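Local coordinates for YesW protein (PDB 2ZUX) that cleaves type I rhamnogalacturonan of plant cell walls by endo-type elimination, as a calcium-rich family 11 polysaccharide lyase built on a beta-propeller, at residues K52-V57 with L508-E513; G227-T232 with P249-V254; S255-S260 with M284-Y289; Q504-G509 with Y539-D544. All blocks are in the same frame, centred on the assembly; numbering follows the deposited sequence.

Contact 1 (K52-V57 with L508-E513); sequences KTTNYV and LGDWRE. With CA (calcium ion), chain E.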
loop_
_atom_site.group_PDB
_atom_site.type_symbol
_atom_site.label_atom_id
_atom_site.label_comp_id
_atom_site.label_asym_id
_atom_site.label_seq_id
_atom_site.Cartn_x
_atom_site.Cartn_y
_atom_site.Cartn_z
ATOM N N LYS A 52 -1.633 -10.263 28.143
ATOM C CA LYS A 52 -2.019 -9.006 27.531
ATOM C C LYS A 52 -1.450 -8.914 26.120
ATOM O O LYS A 52 -2.201 -8.734 25.159
ATOM C CB LYS A 52 -1.571 -7.818 28.391
ATOM C CG LYS A 52 -2.084 -6.476 27.887
ATOM C CD LYS A 52 -1.577 -5.315 28.726
ATOM C CE LYS A 52 -1.779 -4.005 27.983
ATOM N NZ LYS A 52 -1.312 -2.817 28.757
ATOM N N THR A 53 -0.130 -9.051 25.988
ATOM C CA THR A 53 0.516 -8.924 24.685
ATOM C C THR A 53 0.064 -10.023 23.724
ATOM O O THR A 53 -0.220 -11.155 24.145
ATOM C CB THR A 53 2.053 -8.901 24.794
ATOM O OG1 THR A 53 2.602 -8.428 23.563
ATOM C CG2 THR A 53 2.611 -10.285 25.100
ATOM N N THR A 54 -0.000 -9.686 22.438
ATOM C CA THR A 54 -0.537 -10.617 21.443
ATOM C C THR A 54 0.529 -11.446 20.724
ATOM O O THR A 54 0.416 -11.739 19.530
ATOM C CB THR A 54 -1.559 -9.963 20.467
ATOM O OG1 THR A 54 -0.908 -9.036 19.596
ATOM C CG2 THR A 54 -2.663 -9.252 21.228
ATOM N N ASN A 55 1.573 -11.809 21.460
ATOM C CA ASN A 55 2.498 -12.845 21.019
ATOM C C ASN A 55 2.896 -13.736 22.195
ATOM O O ASN A 55 2.854 -13.311 23.355
ATOM C CB ASN A 55 3.703 -12.294 20.230
ATOM C CG ASN A 55 4.632 -11.416 21.053
ATOM O OD1 ASN A 55 4.309 -10.964 22.154
ATOM N ND2 ASN A 55 5.789 -11.141 20.488
ATOM N N TYR A 56 3.251 -14.975 21.887
ATOM C CA TYR A 56 3.501 -15.984 22.904
ATOM C C TYR A 56 4.455 -17.015 22.337
ATOM O O TYR A 56 4.309 -17.426 21.189
ATOM C CB TYR A 56 2.177 -16.647 23.292
ATOM C CG TYR A 56 2.269 -17.547 24.502
ATOM C CD1 TYR A 56 2.072 -17.044 25.787
ATOM C CD2 TYR A 56 2.547 -18.907 24.360
ATOM C CE1 TYR A 56 2.158 -17.874 26.899
ATOM C CE2 TYR A 56 2.633 -19.743 25.466
ATOM C CZ TYR A 56 2.440 -19.217 26.729
ATOM O OH TYR A 56 2.523 -20.036 27.831
ATOM N N VAL A 57 5.434 -17.430 23.133
ATOM C CA VAL A 57 6.343 -18.493 22.704
ATOM C C VAL A 57 6.024 -19.778 23.470
ATOM O O VAL A 57 6.142 -19.821 24.700
ATOM C CB VAL A 57 7.834 -18.084 22.854
ATOM C CG1 VAL A 57 8.763 -19.235 22.467
ATOM C CG2 VAL A 57 8.142 -16.863 21.999
ATOM N N LEU A 508 -1.353 -10.525 9.083
ATOM C CA LEU A 508 -1.679 -11.587 10.045
ATOM C C LEU A 508 -0.858 -11.377 11.308
ATOM O O LEU A 508 0.053 -10.556 11.330
ATOM C CB LEU A 508 -1.450 -12.986 9.464
ATOM C CG LEU A 508 -0.151 -13.306 8.748
ATOM C CD1 LEU A 508 0.955 -13.656 9.726
ATOM C CD2 LEU A 508 -0.374 -14.464 7.757
ATOM N N GLY A 509 -1.197 -12.096 12.370
ATOM C CA GLY A 509 -0.437 -12.005 13.607
ATOM C C GLY A 509 -0.592 -10.660 14.289
ATOM O O GLY A 509 -1.580 -9.951 14.065
ATOM N N ASP A 510 0.397 -10.320 15.113
ATOM C CA ASP A 510 0.373 -9.065 15.860
ATOM C C ASP A 510 0.784 -7.875 15.001
ATOM O O ASP A 510 0.911 -7.991 13.781
ATOM C CB ASP A 510 1.191 -9.167 17.165
ATOM C CG ASP A 510 2.704 -9.226 16.942
ATOM O OD1 ASP A 510 3.206 -8.905 15.837
ATOM O OD2 ASP A 510 3.410 -9.553 17.923
ATOM N N TRP A 511 0.994 -6.736 15.644
ATOM C CA TRP A 511 1.115 -5.457 14.951
ATOM C C TRP A 511 2.304 -5.315 14.007
ATOM O O TRP A 511 2.308 -4.398 13.181
ATOM C CB TRP A 511 1.113 -4.312 15.962
ATOM C CG TRP A 511 2.289 -4.309 16.891
ATOM C CD1 TRP A 511 2.411 -5.014 18.054
ATOM C CD2 TRP A 511 3.502 -3.552 16.751
ATOM N NE1 TRP A 511 3.629 -4.750 18.643
ATOM C CE2 TRP A 511 4.323 -3.865 17.860
ATOM C CE3 TRP A 511 3.983 -2.648 15.789
ATOM C CZ2 TRP A 511 5.590 -3.296 18.043
ATOM C CZ3 TRP A 511 5.246 -2.082 15.978
ATOM C CH2 TRP A 511 6.032 -2.414 17.093
ATOM N N ARG A 512 3.306 -6.187 14.103
ATOM C CA ARG A 512 4.423 -6.071 13.171
ATOM C C ARG A 512 3.959 -6.367 11.746
ATOM O O ARG A 512 2.960 -7.056 11.531
ATOM C CB ARG A 512 5.600 -6.955 13.578
ATOM C CG ARG A 512 6.544 -6.306 14.601
ATOM C CD ARG A 512 5.983 -6.298 16.027
ATOM N NE ARG A 512 5.692 -7.636 16.551
ATOM C CZ ARG A 512 6.604 -8.469 17.044
ATOM N NH1 ARG A 512 6.228 -9.654 17.500
ATOM N NH2 ARG A 512 7.887 -8.129 17.079
ATOM N N GLU A 513 4.677 -5.819 10.772
ATOM C CA GLU A 513 4.292 -5.956 9.381
ATOM C C GLU A 513 4.880 -7.211 8.746
ATOM O O GLU A 513 6.034 -7.533 8.966
ATOM C CB GLU A 513 4.738 -4.714 8.620
ATOM C CG GLU A 513 4.154 -3.433 9.180
ATOM C CD GLU A 513 4.623 -2.209 8.432
ATOM O OE1 GLU A 513 5.661 -1.648 8.838
ATOM O OE2 GLU A 513 3.964 -1.839 7.432
HETATM CA CA CA E . 1.530 -8.850 11.688
HETATM O O HOH W 1 2.158 -8.404 20.432
HETATM O O HOH W 2 -0.382 -6.417 18.727
HETATM O O HOH W 3 3.009 -9.888 13.332
#
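Thr-54 and Asn-55, where the chain enters edge strand 55-58 of the N-terminal beta-sheet domain, lie against Asp-510 of a calcium-binding loop in the propeller domain. Both touch Asp-510 through van der Waals contacts. Thr-54 OG1, which is hydrogen-bonded to Trp-25 O, sits 3.2 Å from Asp-510 CB, and Asn-55 CB comes within 3.6 Å of Asp-510 OD2.

Water provides a polar link: water 1 accepts from Thr-53 OG1 and donates both to Thr-54 OG1 and, at 3.0 Å, to Asp-510 OD2.

The ionic part lies within 508-513. With CG between its backbone N and carbonyl carbon (chi1 71°), the carboxylate of Asp-510 faces Arg-512, which grips it side-on: NE reaches OD1 at 2.9 Å, and NH1 reaches the syn lone pair of OD2 at 2.9 Å. Arg-512 N also donates to OD1 (3.2 Å, 163°), closing an Asx turn from the same face as NE. Arg-512 NH2 donates to Ile-532 O. An alanine in place of Asp-510 would probably leave the guanidinium without its carboxylate mate and open the Asx turn beside the metal.

Metal bonds come from the carbonyls of Leu-508, Asp-510 and Arg-512, with Asp-506 and Glu-514 completing the protein ligands. Water 3, itself a calcium ligand, donates to Asp-510 OD1 at 2.7 Å.

Contact 2 (G227-T232 with P249-V254); sequences GPEYLT and PARGNV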
loop_
_atom_site.group_PDB
_atom_site.type_symbol
_atom_site.label_atom_id
_atom_site.label_comp_id
_atom_site.label_asym_id
_atom_site.label_seq_id
_atom_site.Cartn_x
_atom_site.Cartn_y
_atom_site.Cartn_z
ATOM N N GLY A 227 -9.265 5.708 -28.727
ATOM C CA GLY A 227 -10.309 4.746 -28.397
ATOM C C GLY A 227 -10.918 4.988 -27.031
ATOM O O GLY A 227 -10.398 5.787 -26.242
ATOM N N PRO A 228 -12.039 4.311 -26.745
ATOM C CA PRO A 228 -12.686 4.413 -25.444
ATOM C C PRO A 228 -11.769 3.994 -24.298
ATOM O O PRO A 228 -10.855 3.184 -24.479
ATOM C CB PRO A 228 -13.854 3.429 -25.550
ATOM C CG PRO A 228 -14.104 3.269 -27.019
ATOM C CD PRO A 228 -12.779 3.436 -27.677
ATOM N N GLU A 229 -12.042 4.534 -23.119
ATOM C CA GLU A 229 -11.369 4.122 -21.897
ATOM C C GLU A 229 -12.439 3.892 -20.853
ATOM O O GLU A 229 -13.387 4.674 -20.767
ATOM C CB GLU A 229 -10.408 5.203 -21.409
ATOM C CG GLU A 229 -9.297 5.527 -22.387
ATOM C CD GLU A 229 -8.400 6.639 -21.883
ATOM O OE1 GLU A 229 -8.912 7.757 -21.714
ATOM O OE2 GLU A 229 -7.197 6.382 -21.660
ATOM N N TYR A 230 -12.288 2.838 -20.056
ATOM C CA TYR A 230 -13.326 2.476 -19.095
ATOM C C TYR A 230 -12.798 2.393 -17.670
ATOM O O TYR A 230 -11.595 2.248 -17.439
ATOM C CB TYR A 230 -13.979 1.136 -19.466
ATOM C CG TYR A 230 -14.429 1.008 -20.900
ATOM C CD1 TYR A 230 -15.250 1.971 -21.485
ATOM C CD2 TYR A 230 -14.051 -0.092 -21.662
ATOM C CE1 TYR A 230 -15.663 1.853 -22.812
ATOM C CE2 TYR A 230 -14.459 -0.229 -22.989
ATOM C CZ TYR A 230 -15.263 0.752 -23.556
ATOM O OH TYR A 230 -15.691 0.628 -24.855
ATOM N N LEU A 231 -13.731 2.486 -16.729
ATOM C CA LEU A 231 -13.482 2.200 -15.320
ATOM C C LEU A 231 -14.394 1.044 -14.948
ATOM O O LEU A 231 -15.607 1.136 -15.156
ATOM C CB LEU A 231 -13.805 3.423 -14.462
ATOM C CG LEU A 231 -13.615 3.250 -12.951
ATOM C CD1 LEU A 231 -12.157 2.908 -12.600
ATOM C CD2 LEU A 231 -14.062 4.501 -12.218
ATOM N N THR A 232 -13.818 -0.041 -14.424
ATOM C CA THR A 232 -14.602 -1.220 -14.046
ATOM C C THR A 232 -14.420 -1.555 -12.578
ATOM O O THR A 232 -13.309 -1.488 -12.036
ATOM C CB THR A 232 -14.211 -2.448 -14.898
ATOM O OG1 THR A 232 -14.412 -2.140 -16.284
ATOM C CG2 THR A 232 -15.068 -3.659 -14.546
ATOM N N PRO A 249 -10.512 10.726 -15.161
ATOM C CA PRO A 249 -10.316 11.738 -16.218
ATOM C C PRO A 249 -10.171 11.200 -17.641
ATOM O O PRO A 249 -9.326 10.341 -17.909
ATOM C CB PRO A 249 -9.027 12.448 -15.790
ATOM C CG PRO A 249 -8.911 12.168 -14.320
ATOM C CD PRO A 249 -9.430 10.774 -14.162
ATOM N N ALA A 250 -10.997 11.725 -18.544
ATOM C CA ALA A 250 -10.971 11.328 -19.942
ATOM C C ALA A 250 -9.701 11.832 -20.613
ATOM O O ALA A 250 -9.091 12.812 -20.183
ATOM C CB ALA A 250 -12.202 11.859 -20.661
ATOM N N ARG A 251 -9.298 11.152 -21.678
ATOM C CA ARG A 251 -8.052 11.487 -22.367
ATOM C C ARG A 251 -8.069 12.881 -23.006
ATOM O O ARG A 251 -7.105 13.630 -22.893
ATOM C CB ARG A 251 -7.737 10.429 -23.430
ATOM C CG ARG A 251 -6.380 10.590 -24.076
ATOM C CD ARG A 251 -6.226 9.656 -25.254
ATOM N NE ARG A 251 -6.166 8.250 -24.847
ATOM C CZ ARG A 251 -7.076 7.323 -25.144
ATOM N NH1 ARG A 251 -8.159 7.617 -25.860
ATOM N NH2 ARG A 251 -6.892 6.081 -24.722
ATOM N N GLY A 252 -9.158 13.218 -23.688
ATOM C CA GLY A 252 -9.159 14.393 -24.556
ATOM C C GLY A 252 -8.053 14.243 -25.588
ATOM O O GLY A 252 -7.866 13.164 -26.158
ATOM N N ASN A 253 -7.307 15.322 -25.824
ATOM C CA ASN A 253 -6.157 15.275 -26.722
ATOM C C ASN A 253 -4.907 14.914 -25.941
ATOM O O ASN A 253 -4.662 15.467 -24.872
ATOM C CB ASN A 253 -5.924 16.631 -27.390
ATOM C CG ASN A 253 -7.177 17.211 -28.001
ATOM O OD1 ASN A 253 -7.644 18.276 -27.590
ATOM N ND2 ASN A 253 -7.732 16.515 -28.983
ATOM N N VAL A 254 -4.103 14.011 -26.484
ATOM C CA VAL A 254 -2.833 13.648 -25.863
ATOM C C VAL A 254 -2.037 14.910 -25.502
ATOM O O VAL A 254 -1.500 15.023 -24.395
ATOM C CB VAL A 254 -2.014 12.703 -26.779
ATOM C CG1 VAL A 254 -0.567 12.587 -26.312
ATOM C CG2 VAL A 254 -2.669 11.319 -26.860
HETATM O O HOH W 4 -8.189 3.507 -25.323
HETATM O O HOH W 5 -11.093 8.909 -22.625
#
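Arg-251 and Glu-229 pair within the beta-propeller domain, where the lead-in to blade strand 230-235 meets the loop that leaves strand 241-246 for the next blade. The carboxylate lies over one face of the guanidinium: Glu-229 CD is 3.3 Å above the plane of the Arg-251 group, offset toward the rim, with the planes 31° apart. The salt bridge from Glu-229 OE2 to Arg-251 NH2 (3.1 Å) is therefore electrostatic, the oxygen lying well out of the guanidinium plane.

Two of the guanidinium nitrogens have acceptors near the plane. NH1 donates to Gly-227 O at 2.9 Å, nearly straight at 167° and on a carbonyl lone pair, while NH2 donates to water 4 at 2.9 Å, which probably donates to Pro-228 O (2.8 Å). A bend at chi3 (-68°) turns the group back toward Gly-227. A leucine in place of Arg-251 would probably leave Gly-227 O without this donor and Glu-229 without one of its positive neighbours.

Those neighbours are several: Glu-229 OE2 also bridges to Lys-197 and OE1 to Arg-286, so the buried carboxylate is probably well stabilised as an anion. Water 5 serves both segments, accepting from Arg-251 N at 3.0 Å and donating to Glu-229 OE1 at 2.6 Å.

Contact 3 (S255-S260 with M284-Y289); sequences SDWGDS and MTRGYY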
loop_
_atom_site.group_PDB
_atom_site.type_symbol
_atom_site.label_atom_id
_atom_site.label_comp_id
_atom_site.label_asym_id
_atom_site.label_seq_id
_atom_site.Cartn_x
_atom_site.Cartn_y
_atom_site.Cartn_z
ATOM N N SER A 255 -1.985 15.870 -26.428
ATOM C CA SER A 255 -1.203 17.089 -26.231
ATOM C C SER A 255 -1.699 17.993 -25.102
ATOM O O SER A 255 -0.942 18.837 -24.628
ATOM C CB SER A 255 -1.109 17.878 -27.537
ATOM O OG SER A 255 -2.393 18.287 -27.950
ATOM N N ASP A 256 -2.944 17.798 -24.657
ATOM C CA ASP A 256 -3.501 18.552 -23.519
ATOM C C ASP A 256 -2.635 18.381 -22.273
ATOM O O ASP A 256 -2.629 19.235 -21.383
ATOM C CB ASP A 256 -4.914 18.074 -23.159
ATOM C CG ASP A 256 -5.952 18.350 -24.241
ATOM O OD1 ASP A 256 -5.684 19.134 -25.176
ATOM O OD2 ASP A 256 -7.061 17.776 -24.135
ATOM N N TRP A 257 -1.929 17.257 -22.203
ATOM C CA TRP A 257 -1.241 16.851 -20.984
ATOM C C TRP A 257 0.214 17.291 -20.919
ATOM O O TRP A 257 0.860 17.140 -19.888
ATOM C CB TRP A 257 -1.380 15.338 -20.804
ATOM C CG TRP A 257 -2.835 14.937 -20.744
ATOM C CD1 TRP A 257 -3.630 14.592 -21.792
ATOM C CD2 TRP A 257 -3.669 14.904 -19.582
ATOM N NE1 TRP A 257 -4.903 14.324 -21.363
ATOM C CE2 TRP A 257 -4.955 14.503 -20.004
ATOM C CE3 TRP A 257 -3.449 15.162 -18.220
ATOM C CZ2 TRP A 257 -6.024 14.360 -19.115
ATOM C CZ3 TRP A 257 -4.515 15.024 -17.334
ATOM C CH2 TRP A 257 -5.783 14.617 -17.788
ATOM N N GLY A 258 0.731 17.829 -22.025
ATOM C CA GLY A 258 2.066 18.427 -22.007
ATOM C C GLY A 258 3.094 17.835 -22.951
ATOM O O GLY A 258 4.210 18.337 -23.022
ATOM N N ASP A 259 2.735 16.767 -23.658
ATOM C CA ASP A 259 3.565 16.260 -24.766
ATOM C C ASP A 259 2.669 15.585 -25.787
ATOM O O ASP A 259 1.504 15.324 -25.514
ATOM C CB ASP A 259 4.680 15.312 -24.283
ATOM C CG ASP A 259 4.148 14.038 -23.640
ATOM O OD1 ASP A 259 3.494 13.227 -24.327
ATOM O OD2 ASP A 259 4.413 13.846 -22.432
ATOM N N SER A 260 3.216 15.308 -26.971
ATOM C CA SER A 260 2.432 14.677 -28.036
ATOM C C SER A 260 2.829 13.226 -28.301
ATOM O O SER A 260 2.181 12.543 -29.100
ATOM C CB SER A 260 2.494 15.498 -29.332
ATOM O OG SER A 260 1.889 16.767 -29.151
ATOM N N MET A 284 -9.577 8.260 -8.868
ATOM C CA MET A 284 -8.760 8.003 -10.058
ATOM C C MET A 284 -8.156 9.332 -10.479
ATOM O O MET A 284 -8.875 10.337 -10.591
ATOM C CB MET A 284 -9.608 7.452 -11.210
ATOM C CG MET A 284 -10.125 6.046 -10.993
ATOM S SD MET A 284 -8.801 4.792 -11.190
ATOM C CE MET A 284 -9.270 3.739 -9.841
ATOM N N THR A 285 -6.845 9.346 -10.712
ATOM C CA THR A 285 -6.168 10.563 -11.147
ATOM C C THR A 285 -5.434 10.367 -12.464
ATOM O O THR A 285 -5.103 9.234 -12.864
ATOM C CB THR A 285 -5.181 11.105 -10.087
ATOM O OG1 THR A 285 -3.957 10.366 -10.137
ATOM C CG2 THR A 285 -5.755 10.969 -8.695
ATOM N N ARG A 286 -5.159 11.474 -13.138
ATOM C CA ARG A 286 -4.473 11.431 -14.422
ATOM C C ARG A 286 -3.655 12.688 -14.548
ATOM O O ARG A 286 -4.166 13.789 -14.321
ATOM C CB ARG A 286 -5.481 11.331 -15.571
ATOM C CG ARG A 286 -4.868 11.060 -16.943
ATOM C CD ARG A 286 -5.934 10.785 -17.976
ATOM N NE ARG A 286 -5.374 10.053 -19.107
ATOM C CZ ARG A 286 -6.071 9.250 -19.906
ATOM N NH1 ARG A 286 -7.382 9.102 -19.739
ATOM N NH2 ARG A 286 -5.444 8.598 -20.883
ATOM N N GLY A 287 -2.392 12.523 -14.911
ATOM C CA GLY A 287 -1.473 13.640 -15.052
ATOM C C GLY A 287 -0.809 14.049 -13.753
ATOM O O GLY A 287 -1.372 13.896 -12.664
ATOM N N TYR A 288 0.396 14.590 -13.879
ATOM C CA TYR A 288 1.003 15.338 -12.787
ATOM C C TYR A 288 2.099 16.298 -13.194
ATOM O O TYR A 288 2.301 17.297 -12.516
ATOM C CB TYR A 288 1.448 14.476 -11.601
ATOM C CG TYR A 288 2.051 13.128 -11.889
ATOM C CD1 TYR A 288 3.361 12.999 -12.352
ATOM C CD2 TYR A 288 1.331 11.967 -11.607
ATOM C CE1 TYR A 288 3.916 11.741 -12.580
ATOM C CE2 TYR A 288 1.878 10.710 -11.820
ATOM C CZ TYR A 288 3.170 10.607 -12.305
ATOM O OH TYR A 288 3.707 9.357 -12.518
ATOM N N TYR A 289 2.788 16.040 -14.304
ATOM C CA TYR A 289 3.855 16.954 -14.721
ATOM C C TYR A 289 3.332 18.318 -15.150
ATOM O O TYR A 289 4.013 19.332 -14.951
ATOM C CB TYR A 289 4.654 16.351 -15.862
ATOM C CG TYR A 289 5.427 15.120 -15.479
ATOM C CD1 TYR A 289 6.584 15.220 -14.711
ATOM C CD2 TYR A 289 5.010 13.849 -15.884
ATOM C CE1 TYR A 289 7.314 14.096 -14.359
ATOM C CE2 TYR A 289 5.736 12.720 -15.539
ATOM C CZ TYR A 289 6.886 12.848 -14.781
ATOM O OH TYR A 289 7.597 11.713 -14.451
#
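Trp-257 lays one face of its indole over the aliphatic part of Arg-286, and nearly all of the close packing lies there. Arg-286 CG stands 4.1 Å from the centroid of the Trp-257 six-membered ring, 23° off its normal, a CH-pi contact over the face. The next carbon follows: Arg-286 CD is 3.8 Å from Trp-257 CZ2. With Arg-286 CG anti to the backbone N (chi1 -171°) and the chain extended from there to NE, the side chain crosses the indole at about a right angle. On the backbone side, Trp-257 CZ3 comes within 3.3 Å of Arg-286 O, and CE3 lies 4.0 Å from Gly-287 CA. A beta carbon on Gly-287 would fall 2.9 Å from Trp-257 CZ3, a clash.

The arginine closes the second strand, 281-286, of a four-stranded antiparallel propeller blade, and the tryptophan ends a 3-10 turn in the loop that leads into that blade. The guanidinium is served from outside the pair: Arg-286 NE donates to Val-265 O, and NH2 forms a salt bridge with Asp-266.

Packing is looser toward Tyr-289, where Tyr-289 CB comes no nearer than 5.6 Å, to Trp-257 O, and the ring leads away from there. Gly-258, just after the 3-10 turn, is on the solvent side; Gly-258 N donates to Ser-255 O at 3.3 Å.

Contact 4 (Q504-G509 with Y539-D544); sequences QADLLG and YTLMHD. With CA (calcium ion), chain E.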
loop_
_atom_site.group_PDB
_atom_site.type_symbol
_atom_site.label_atom_id
_atom_site.label_comp_id
_atom_site.label_asym_id
_atom_site.label_seq_id
_atom_site.Cartn_x
_atom_site.Cartn_y
_atom_site.Cartn_z
ATOM N N GLN A 504 4.091 -5.107 1.529
ATOM C CA GLN A 504 4.391 -5.041 2.958
ATOM C C GLN A 504 3.126 -4.593 3.674
ATOM O O GLN A 504 2.563 -3.552 3.335
ATOM C CB GLN A 504 5.513 -4.052 3.241
ATOM C CG GLN A 504 5.816 -3.865 4.722
ATOM C CD GLN A 504 6.814 -2.753 4.943
ATOM O OE1 GLN A 504 7.962 -2.830 4.475
ATOM N NE2 GLN A 504 6.379 -1.693 5.626
ATOM N N ALA A 505 2.657 -5.374 4.648
ATOM C CA ALA A 505 1.430 -5.035 5.373
ATOM C C ALA A 505 1.316 -5.903 6.601
ATOM O O ALA A 505 1.721 -7.074 6.582
ATOM C CB ALA A 505 0.205 -5.255 4.493
ATOM N N ASP A 506 0.726 -5.352 7.656
ATOM C CA ASP A 506 0.306 -6.190 8.786
ATOM C C ASP A 506 -0.933 -6.980 8.379
ATOM O O ASP A 506 -2.067 -6.522 8.566
ATOM C CB ASP A 506 0.008 -5.350 10.023
ATOM C CG ASP A 506 -0.545 -6.178 11.164
ATOM O OD1 ASP A 506 -0.325 -7.413 11.180
ATOM O OD2 ASP A 506 -1.195 -5.590 12.040
ATOM N N LEU A 507 -0.711 -8.161 7.809
ATOM C CA LEU A 507 -1.827 -8.943 7.286
ATOM C C LEU A 507 -2.200 -10.162 8.125
ATOM O O LEU A 507 -3.237 -10.760 7.889
ATOM C CB LEU A 507 -1.632 -9.303 5.805
ATOM C CG LEU A 507 -0.302 -9.807 5.265
ATOM C CD1 LEU A 507 -0.013 -11.220 5.726
ATOM C CD2 LEU A 507 -0.304 -9.754 3.735
ATOM N N LEU A 508 -1.353 -10.525 9.083
ATOM C CA LEU A 508 -1.679 -11.587 10.045
ATOM C C LEU A 508 -0.858 -11.377 11.308
ATOM O O LEU A 508 0.053 -10.556 11.330
ATOM C CB LEU A 508 -1.450 -12.986 9.464
ATOM C CG LEU A 508 -0.151 -13.306 8.748
ATOM C CD1 LEU A 508 0.955 -13.656 9.726
ATOM C CD2 LEU A 508 -0.374 -14.464 7.757
ATOM N N GLY A 509 -1.197 -12.096 12.370
ATOM C CA GLY A 509 -0.437 -12.005 13.607
ATOM C C GLY A 509 -0.592 -10.660 14.289
ATOM O O GLY A 509 -1.580 -9.951 14.065
ATOM N N TYR A 539 -3.186 -2.131 18.272
ATOM C CA TYR A 539 -4.270 -2.539 17.387
ATOM C C TYR A 539 -3.720 -2.927 16.028
ATOM O O TYR A 539 -2.781 -2.303 15.527
ATOM C CB TYR A 539 -5.291 -1.417 17.221
ATOM C CG TYR A 539 -6.123 -1.211 18.460
ATOM C CD1 TYR A 539 -7.088 -2.140 18.818
ATOM C CD2 TYR A 539 -5.935 -0.097 19.280
ATOM C CE1 TYR A 539 -7.851 -1.972 19.957
ATOM C CE2 TYR A 539 -6.700 0.075 20.431
ATOM C CZ TYR A 539 -7.653 -0.865 20.758
ATOM O OH TYR A 539 -8.419 -0.704 21.894
ATOM N N THR A 540 -4.304 -3.959 15.425
ATOM C CA THR A 540 -3.879 -4.353 14.090
ATOM C C THR A 540 -3.837 -3.117 13.190
ATOM O O THR A 540 -4.736 -2.271 13.215
ATOM C CB THR A 540 -4.751 -5.479 13.492
ATOM O OG1 THR A 540 -4.251 -5.798 12.185
ATOM C CG2 THR A 540 -6.219 -5.077 13.370
ATOM N N LEU A 541 -2.765 -2.999 12.417
ATOM C CA LEU A 541 -2.549 -1.772 11.653
ATOM C C LEU A 541 -3.599 -1.577 10.562
ATOM O O LEU A 541 -3.863 -0.454 10.144
ATOM C CB LEU A 541 -1.128 -1.735 11.091
ATOM C CG LEU A 541 0.005 -1.930 12.105
ATOM C CD1 LEU A 541 1.360 -1.779 11.415
ATOM C CD2 LEU A 541 -0.127 -0.959 13.296
ATOM N N MET A 542 -4.229 -2.673 10.141
ATOM C CA MET A 542 -5.285 -2.613 9.143
ATOM C C MET A 542 -6.566 -1.988 9.694
ATOM O O MET A 542 -7.505 -1.735 8.935
ATOM C CB MET A 542 -5.554 -4.006 8.572
ATOM C CG MET A 542 -4.363 -4.562 7.801
ATOM S SD MET A 542 -3.787 -3.560 6.416
ATOM C CE MET A 542 -4.728 -4.313 5.080
ATOM N N HIS A 543 -6.612 -1.750 11.009
ATOM C CA HIS A 543 -7.717 -1.004 11.617
ATOM C C HIS A 543 -7.362 0.462 11.892
ATOM O O HIS A 543 -8.145 1.194 12.507
ATOM C CB HIS A 543 -8.195 -1.678 12.904
ATOM C CG HIS A 543 -9.072 -2.871 12.690
ATOM N ND1 HIS A 543 -9.724 -3.147 11.507
ATOM C CD2 HIS A 543 -9.450 -3.835 13.560
ATOM C CE1 HIS A 543 -10.440 -4.251 11.651
ATOM N NE2 HIS A 543 -10.301 -4.675 12.893
ATOM N N ASP A 544 -6.182 0.891 11.447
ATOM C CA ASP A 544 -5.846 2.307 11.484
ATOM C C ASP A 544 -6.305 2.972 10.187
ATOM O O ASP A 544 -6.031 2.453 9.115
ATOM C CB ASP A 544 -4.348 2.523 11.652
ATOM C CG ASP A 544 -3.993 3.991 11.672
ATOM O OD1 ASP A 544 -4.266 4.642 12.705
ATOM O OD2 ASP A 544 -3.485 4.509 10.654
HETATM CA CA CA E . 1.530 -8.850 11.688
HETATM O O HOH W 6 -4.462 -7.323 9.655
HETATM O O HOH W 3 3.009 -9.888 13.332
#
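Asp-506 points its carboxylate between a calcium ion and the turn at Thr-540 and Leu-541, one oxygen for each. OD1 binds the metal at 2.4 Å. OD2 looks the other way and, through its anti lone pair, accepts from Leu-541 N at 3.1 Å with an N-H...O angle of 164°. Thr-540, crossing Asp-506 at about a right angle, brings OG1 to 3.1 Å from the same OD2, a bond that is not settled. That position follows from chi1: OG1 stands anti to the Thr-540 backbone N (-180°). The carboxylate's rotation is thus fixed from both sides, by metal and by backbone N-H.

Asp-506 is also the centre of an inverse gamma turn, just beyond strand 503-505. That strand's sheet also pairs strand 91-95 with strand 524-528, so it draws early and late parts of the propeller chain together. Opposite stands the 3-10 turn 541-543, held by His-543 N to Thr-540 O, on the way to helix 547-553.

Side-chain packing flanks the polar core. Leu-541 CB sits 3.9 Å from Asp-506 CB. Met-542 brings CG to 3.1 Å from Asp-506 O, a tight approach, and bends beyond it (chi2 and chi3) with its side chain touching Ile-551 of the helix. Water 6 donates to Asp-506 O at 2.8 Å and lies 3.0 Å from Thr-540 OG1.

How the contacts relate
The contacts form two pairs on opposite sides of the chain's centre. Contacts 1 and 4, centres 10 Å apart, share Leu-508 and Gly-509, the same calcium ion and water 3; Glu-513 OE2 and Gln-504 NE2, 3.0 Å apart, probably add a hydrogen bond. Contacts 2 and 3, centres 12 Å apart, are tied by a probable hydrogen bond of 2.8 Å between Trp-257 NE1 and Arg-251 O. Contact 1 lies about 45 Å from either of these, centre to centre, yet its two segments enclose both along the chain. From contact 2, the side chain of Arg-251 lies about 10 Å from that of Arg-218, which lines a rhamnose pocket.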